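Local coordinates for protein aerobactin synthase IucC (Klebsiella pneumoniae, PDB 6CN7) that probably catalyses the ATP-dependent ligation of a second N-acetyl-N-hydroxylysine to its citryl intermediate, the last step in making the siderophore aerobactin, at residues L314-A326 against V436-D448. The protein carries 5 engineered substitutions. Sequence-based numbering, arbitrary orientation.
Sequences LKQSGAVILGEPA and VPQRVLLKDFQGD
A short parallel strand pair joins V320 and I321 to L441 and L442, and its register is fixed by three backbone hydrogen bonds. V320 is held at both ends: its N gives to V440 O (2.9 Å), and its O accepts from L442 N in a nearly straight bond (N-H...O 175°). V320 thus bonds to V440 and L442, the neighbours of its bridge partner L441, the pattern of a parallel pair; L322 N adds a bond to L442 O at 2.8 Å. On one face V320 CB lies 3.9 Å from L441 CG, and V320 CG2, beside its own backbone N, reaches the edge of the R439 guanidinium in its plane. R439 begins from the cramped rotamer between backbone N and carbonyl carbon (chi1 54°) and runs extended from CG to NE, bringing CD within 3.2 Å of G318 O; its NH1 forms a salt bridge with E365. In the fold, 320-321 is an outermost strand of a four-stranded mixed sheet, with 436-442 lying between it and antiparallel 428-433. Helix 312-317 leads into this edge through an ST turn, S317 OG accepting from A319 N, and G318, with positive phi, is the first residue to leave helical geometry. The other face carries I321 and L442, whose CD1 atoms lie 4.1 Å apart, while F308 of helix 291-310 packs on I321. The F445 ring approaches I321 obliquely, its CZ 3.5 Å from I321 CG2, and the same CZ lies near L322 O. Beyond the bridges, L322 and K443 run side by side in the same direction; CD1 of L322 touches CE of K443 at 3.7 Å, and K443 NZ goes on to a weak hydrogen bond with T429 OG1 of strand 428-433.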
ATOM      1  N   LEU A 314      19.184  40.958  15.118  1.00 51.36           N
ATOM      2  CA  LEU A 314      18.254  40.125  14.367  1.00 51.45           C
ATOM      3  C   LEU A 314      17.143  40.951  13.734  1.00 53.44           C
ATOM      4  O   LEU A 314      16.671  40.616  12.643  1.00 51.88           O
ATOM      5  CB  LEU A 314      17.665  39.050  15.283  1.00 49.92           C
ATOM      6  CG  LEU A 314      18.714  38.134  15.917  1.00 53.97           C
ATOM      7  CD1 LEU A 314      18.113  37.291  17.023  1.00 51.80           C
ATOM      8  CD2 LEU A 314      19.359  37.243  14.862  1.00 53.84           C
ATOM      9  N   LYS A 315      16.715  42.025  14.401  1.00 54.10           N
ATOM     10  CA  LYS A 315      15.766  42.950  13.790  1.00 58.65           C
ATOM     11  C   LYS A 315      16.344  43.553  12.515  1.00 58.18           C
ATOM     12  O   LYS A 315      15.658  43.639  11.489  1.00 63.31           O
ATOM     13  CB  LYS A 315      15.400  44.045  14.795  1.00 61.07           C
ATOM     14  CG  LYS A 315      14.220  44.927  14.414  1.00 66.53           C
ATOM     15  CD  LYS A 315      13.849  45.837  15.584  1.00 72.69           C
ATOM     16  CE  LYS A 315      12.711  46.786  15.242  1.00 78.07           C
ATOM     17  NZ  LYS A 315      12.331  47.632  16.411  1.00 85.15           N
ATOM     18  N   GLN A 316      17.616  43.958  12.556  1.00 53.89           N
ATOM     19  CA  GLN A 316      18.231  44.622  11.411  1.00 54.37           C
ATOM     20  C   GLN A 316      18.467  43.664  10.250  1.00 52.57           C
ATOM     21  O   GLN A 316      18.486  44.095   9.092  1.00 54.65           O
ATOM     22  CB  GLN A 316      19.544  45.276  11.840  1.00 53.96           C
ATOM     23  CG  GLN A 316      19.351  46.446  12.793  1.00 57.60           C
ATOM     24  CD  GLN A 316      20.640  46.882  13.460  1.00 61.30           C
ATOM     25  OE1 GLN A 316      21.684  46.252  13.294  1.00 67.63           O
ATOM     26  NE2 GLN A 316      20.571  47.965  14.222  1.00 62.57           N
ATOM     27  N   SER A 317      18.651  42.373  10.527  1.00 48.83           N
ATOM     28  CA  SER A 317      18.875  41.416   9.450  1.00 48.90           C
ATOM     29  C   SER A 317      17.608  41.137   8.655  1.00 49.66           C
ATOM     30  O   SER A 317      17.702  40.678   7.513  1.00 49.36           O
ATOM     31  CB  SER A 317      19.418  40.101  10.004  1.00 50.18           C
ATOM     32  OG  SER A 317      18.406  39.380  10.688  1.00 48.83           O
ATOM     33  N   GLY A 318      16.436  41.402   9.229  1.00 54.68           N
ATOM     34  CA  GLY A 318      15.179  41.103   8.581  1.00 53.93           C
ATOM     35  C   GLY A 318      14.686  39.684   8.767  1.00 52.64           C
ATOM     36  O   GLY A 318      13.592  39.363   8.287  1.00 53.90           O
ATOM     37  N   ALA A 319      15.444  38.833   9.456  1.00 49.83           N
ATOM     38  CA  ALA A 319      15.083  37.426   9.582  1.00 49.54           C
ATOM     39  C   ALA A 319      13.674  37.267  10.142  1.00 50.90           C
ATOM     40  O   ALA A 319      13.274  37.967  11.074  1.00 56.23           O
ATOM     41  CB  ALA A 319      16.089  36.706  10.481  1.00 52.90           C
ATOM     42  N   VAL A 320      12.927  36.330   9.564  1.00 53.94           N
ATOM     43  CA  VAL A 320      11.542  36.073   9.937  1.00 54.57           C
ATOM     44  C   VAL A 320      11.436  34.663  10.497  1.00 54.95           C
ATOM     45  O   VAL A 320      12.067  33.730   9.987  1.00 53.51           O
ATOM     46  CB  VAL A 320      10.593  36.251   8.734  1.00 55.25           C
ATOM     47  CG1 VAL A 320       9.157  35.876   9.110  1.00 60.28           C
ATOM     48  CG2 VAL A 320      10.653  37.679   8.211  1.00 52.46           C
ATOM     49  N   ILE A 321      10.629  34.512  11.542  1.00 56.45           N
ATOM     50  CA  ILE A 321      10.343  33.221  12.156  1.00 59.24           C
ATOM     51  C   ILE A 321       8.915  32.844  11.784  1.00 59.86           C
ATOM     52  O   ILE A 321       7.955  33.434  12.294  1.00 64.08           O
ATOM     53  CB  ILE A 321      10.526  33.267  13.680  1.00 65.40           C
ATOM     54  CG1 ILE A 321      11.993  33.536  14.040  1.00 63.70           C
ATOM     55  CG2 ILE A 321      10.039  31.974  14.328  1.00 69.26           C
ATOM     56  CD1 ILE A 321      12.958  32.433  13.638  1.00 62.91           C
ATOM     57  N   LEU A 322       8.769  31.864  10.897  1.00 59.99           N
ATOM     58  CA  LEU A 322       7.452  31.345  10.556  1.00 63.43           C
ATOM     59  C   LEU A 322       6.963  30.438  11.677  1.00 66.45           C
ATOM     60  O   LEU A 322       7.667  29.508  12.087  1.00 67.83           O
ATOM     61  CB  LEU A 322       7.504  30.592   9.227  1.00 61.61           C
ATOM     62  CG  LEU A 322       7.879  31.454   8.015  1.00 60.95           C
ATOM     63  CD1 LEU A 322       8.070  30.604   6.772  1.00 58.97           C
ATOM     64  CD2 LEU A 322       6.829  32.524   7.762  1.00 61.75           C
ATOM     65  N   GLY A 323       5.757  30.710  12.174  1.00 67.28           N
ATOM     66  CA  GLY A 323       5.257  30.065  13.366  1.00 67.78           C
ATOM     67  C   GLY A 323       4.363  28.866  13.083  1.00 65.87           C
ATOM     68  O   GLY A 323       3.917  28.626  11.965  1.00 57.09           O
ATOM     69  N   GLU A 324       4.114  28.101  14.151  1.00 70.32           N
ATOM     70  CA  GLU A 324       3.190  26.968  14.143  1.00 72.55           C
ATOM     71  C   GLU A 324       2.021  27.305  15.062  1.00 69.51           C
ATOM     72  O   GLU A 324       2.061  27.003  16.265  1.00 73.47           O
ATOM     73  CB  GLU A 324       3.890  25.688  14.600  1.00 76.53           C
ATOM     74  CG  GLU A 324       4.953  25.192  13.635  1.00 84.14           C
ATOM     75  CD  GLU A 324       5.607  23.902  14.095  1.00 90.26           C
ATOM     76  OE1 GLU A 324       5.305  23.450  15.222  1.00 92.47           O
ATOM     77  OE2 GLU A 324       6.417  23.340  13.326  1.00 92.06           O
ATOM     78  N   PRO A 325       0.958  27.936  14.555  1.00 63.09           N
ATOM     79  CA  PRO A 325      -0.119  28.379  15.455  1.00 64.02           C
ATOM     80  C   PRO A 325      -0.972  27.249  16.004  1.00 68.39           C
ATOM     81  O   PRO A 325      -1.546  27.405  17.088  1.00 73.37           O
ATOM     82  CB  PRO A 325      -0.942  29.328  14.575  1.00 61.24           C
ATOM     83  CG  PRO A 325      -0.648  28.900  13.176  1.00 63.99           C
ATOM     84  CD  PRO A 325       0.770  28.425  13.179  1.00 61.23           C
ATOM     85  N   ALA A 326      -1.083  26.124  15.300  1.00 66.01           N
ATOM     86  CA  ALA A 326      -1.961  25.043  15.724  1.00 67.61           C
ATOM     87  C   ALA A 326      -1.281  23.701  15.506  1.00 67.30           C
ATOM     88  O   ALA A 326      -0.525  23.515  14.549  1.00 67.95           O
ATOM     89  CB  ALA A 326      -3.298  25.079  14.973  1.00 69.00           C
ATOM     90  N   VAL A 436      17.641  40.199  -5.764  1.00 52.99           N
ATOM     91  CA  VAL A 436      18.376  40.446  -4.525  1.00 51.50           C
ATOM     92  C   VAL A 436      17.696  39.704  -3.380  1.00 48.74           C
ATOM     93  O   VAL A 436      16.461  39.725  -3.287  1.00 49.22           O
ATOM     94  CB  VAL A 436      18.461  41.949  -4.220  1.00 51.21           C
ATOM     95  CG1 VAL A 436      19.226  42.195  -2.921  1.00 50.20           C
ATOM     96  CG2 VAL A 436      19.116  42.687  -5.375  1.00 52.14           C
ATOM     97  N   PRO A 437      18.439  39.037  -2.492  1.00 47.58           N
ATOM     98  CA  PRO A 437      17.815  38.472  -1.284  1.00 47.43           C
ATOM     99  C   PRO A 437      17.498  39.568  -0.276  1.00 50.96           C
ATOM    100  O   PRO A 437      18.395  40.254   0.215  1.00 58.30           O
ATOM    101  CB  PRO A 437      18.879  37.501  -0.752  1.00 48.26           C
ATOM    102  CG  PRO A 437      20.157  37.940  -1.357  1.00 49.80           C
ATOM    103  CD  PRO A 437      19.820  38.556  -2.678  1.00 48.85           C
ATOM    104  N   GLN A 438      16.209  39.730   0.029  1.00 50.36           N
ATOM    105  CA  GLN A 438      15.763  40.771   0.951  1.00 52.18           C
ATOM    106  C   GLN A 438      16.011  40.368   2.396  1.00 54.72           C
ATOM    107  O   GLN A 438      16.577  41.139   3.178  1.00 58.18           O
ATOM    108  CB  GLN A 438      14.273  41.053   0.739  1.00 56.53           C
ATOM    109  CG  GLN A 438      13.882  41.365  -0.694  1.00 56.57           C
ATOM    110  CD  GLN A 438      14.261  42.771  -1.110  1.00 54.24           C
ATOM    111  OE1 GLN A 438      13.907  43.741  -0.444  1.00 55.88           O
ATOM    112  NE2 GLN A 438      14.983  42.890  -2.216  1.00 54.99           N
ATOM    113  N   ARG A 439      15.586  39.163   2.764  1.00 53.15           N
ATOM    114  CA  ARG A 439      15.726  38.667   4.124  1.00 51.96           C
ATOM    115  C   ARG A 439      15.498  37.163   4.102  1.00 52.60           C
ATOM    116  O   ARG A 439      15.071  36.594   3.094  1.00 51.67           O
ATOM    117  CB  ARG A 439      14.753  39.369   5.076  1.00 56.96           C
ATOM    118  CG  ARG A 439      13.295  39.316   4.649  1.00 60.45           C
ATOM    119  CD  ARG A 439      12.495  40.331   5.442  1.00 67.58           C
ATOM    120  NE  ARG A 439      11.053  40.204   5.258  1.00 72.85           N
ATOM    121  CZ  ARG A 439      10.361  40.811   4.301  1.00 80.29           C
ATOM    122  NH1 ARG A 439      10.973  41.591   3.418  1.00 86.55           N
ATOM    123  NH2 ARG A 439       9.049  40.637   4.222  1.00 80.33           N
ATOM    124  N   VAL A 440      15.796  36.523   5.226  1.00 51.27           N
ATOM    125  CA  VAL A 440      15.676  35.075   5.345  1.00 47.66           C
ATOM    126  C   VAL A 440      14.416  34.743   6.132  1.00 47.67           C
ATOM    127  O   VAL A 440      13.991  35.495   7.016  1.00 50.06           O
ATOM    128  CB  VAL A 440      16.925  34.455   6.006  1.00 45.95           C
ATOM    129  CG1 VAL A 440      17.000  34.806   7.491  1.00 48.17           C
ATOM    130  CG2 VAL A 440      16.941  32.954   5.802  1.00 44.17           C
ATOM    131  N   LEU A 441      13.803  33.611   5.793  1.00 50.00           N
ATOM    132  CA  LEU A 441      12.640  33.090   6.498  1.00 53.40           C
ATOM    133  C   LEU A 441      12.978  31.701   7.016  1.00 53.94           C
ATOM    134  O   LEU A 441      13.371  30.824   6.237  1.00 59.53           O
ATOM    135  CB  LEU A 441      11.411  33.036   5.587  1.00 58.57           C
ATOM    136  CG  LEU A 441      10.666  34.346   5.308  1.00 61.46           C
ATOM    137  CD1 LEU A 441      11.484  35.283   4.439  1.00 61.79           C
ATOM    138  CD2 LEU A 441       9.331  34.054   4.656  1.00 65.78           C
ATOM    139  N   LEU A 442      12.835  31.506   8.322  1.00 56.65           N
ATOM    140  CA  LEU A 442      13.118  30.232   8.966  1.00 58.26           C
ATOM    141  C   LEU A 442      11.811  29.604   9.430  1.00 62.84           C
ATOM    142  O   LEU A 442      10.902  30.309   9.879  1.00 63.19           O
ATOM    143  CB  LEU A 442      14.065  30.424  10.151  1.00 57.61           C
ATOM    144  CG  LEU A 442      15.306  31.266   9.841  1.00 52.36           C
ATOM    145  CD1 LEU A 442      16.062  31.587  11.115  1.00 50.69           C
ATOM    146  CD2 LEU A 442      16.207  30.557   8.842  1.00 47.34           C
ATOM    147  N   LYS A 443      11.720  28.278   9.312  1.00 68.23           N
ATOM    148  CA  LYS A 443      10.464  27.584   9.577  1.00 73.60           C
ATOM    149  C   LYS A 443      10.601  26.297  10.382  1.00 76.12           C
ATOM    150  O   LYS A 443       9.646  25.935  11.075  1.00 78.51           O
ATOM    151  CB  LYS A 443       9.754  27.262   8.255  1.00 75.08           C
ATOM    152  CG  LYS A 443      10.626  26.532   7.235  1.00 77.23           C
ATOM    153  CD  LYS A 443       9.904  26.325   5.909  1.00 80.82           C
ATOM    154  CE  LYS A 443       9.677  27.642   5.178  1.00 85.59           C
ATOM    155  NZ  LYS A 443       9.149  27.451   3.798  1.00 88.93           N
ATOM    156  N   ASP A 444      11.733  25.596  10.334  1.00 76.05           N
ATOM    157  CA  ASP A 444      11.868  24.283  10.956  1.00 77.14           C
ATOM    158  C   ASP A 444      12.634  24.396  12.270  1.00 75.21           C
ATOM    159  O   ASP A 444      13.850  24.619  12.279  1.00 72.93           O
ATOM    160  CB  ASP A 444      12.549  23.303  10.004  1.00 78.05           C
ATOM    161  CG  ASP A 444      11.612  22.812   8.917  1.00 82.29           C
ATOM    162  OD1 ASP A 444      10.469  22.445   9.250  1.00 83.80           O
ATOM    163  OD2 ASP A 444      12.002  22.803   7.730  1.00 84.64           O
ATOM    164  N   PHE A 445      11.907  24.253  13.374  1.00 75.09           N
ATOM    165  CA  PHE A 445      12.482  24.028  14.690  1.00 76.26           C
ATOM    166  C   PHE A 445      11.570  23.070  15.434  1.00 78.99           C
ATOM    167  O   PHE A 445      10.346  23.113  15.286  1.00 81.01           O
ATOM    168  CB  PHE A 445      12.645  25.327  15.478  1.00 77.83           C
ATOM    169  CG  PHE A 445      12.040  26.510  14.798  1.00 77.19           C
ATOM    170  CD1 PHE A 445      10.715  26.842  15.017  1.00 77.52           C
ATOM    171  CD2 PHE A 445      12.790  27.275  13.918  1.00 78.35           C
ATOM    172  CE1 PHE A 445      10.144  27.926  14.383  1.00 77.76           C
ATOM    173  CE2 PHE A 445      12.233  28.362  13.275  1.00 80.01           C
ATOM    174  CZ  PHE A 445      10.905  28.691  13.504  1.00 79.12           C
ATOM    175  N   GLN A 446      12.182  22.206  16.232  1.00 81.35           N
ATOM    176  CA  GLN A 446      11.473  21.131  16.913  1.00 84.98           C
ATOM    177  C   GLN A 446      12.500  20.092  17.338  1.00 89.38           C
ATOM    178  O   GLN A 446      13.248  20.306  18.297  1.00 93.73           O
ATOM    179  CB  GLN A 446      10.405  20.511  16.006  1.00 81.28           C
ATOM    180  N   GLY A 447      12.561  18.971  16.621  1.00 86.13           N
ATOM    181  CA  GLY A 447      13.685  18.069  16.779  1.00 85.99           C
ATOM    182  C   GLY A 447      14.993  18.604  16.226  1.00 85.28           C
ATOM    183  O   GLY A 447      16.044  18.013  16.494  1.00 86.92           O
ATOM    184  N   ASP A 448      14.952  19.710  15.482  1.00 83.60           N
ATOM    185  CA  ASP A 448      16.127  20.276  14.835  1.00 81.83           C
ATOM    186  C   ASP A 448      16.773  21.399  15.641  1.00 80.57           C
ATOM    187  O   ASP A 448      17.778  21.960  15.195  1.00 81.45           O
ATOM    188  CB  ASP A 448      15.755  20.800  13.443  1.00 79.10           C
TER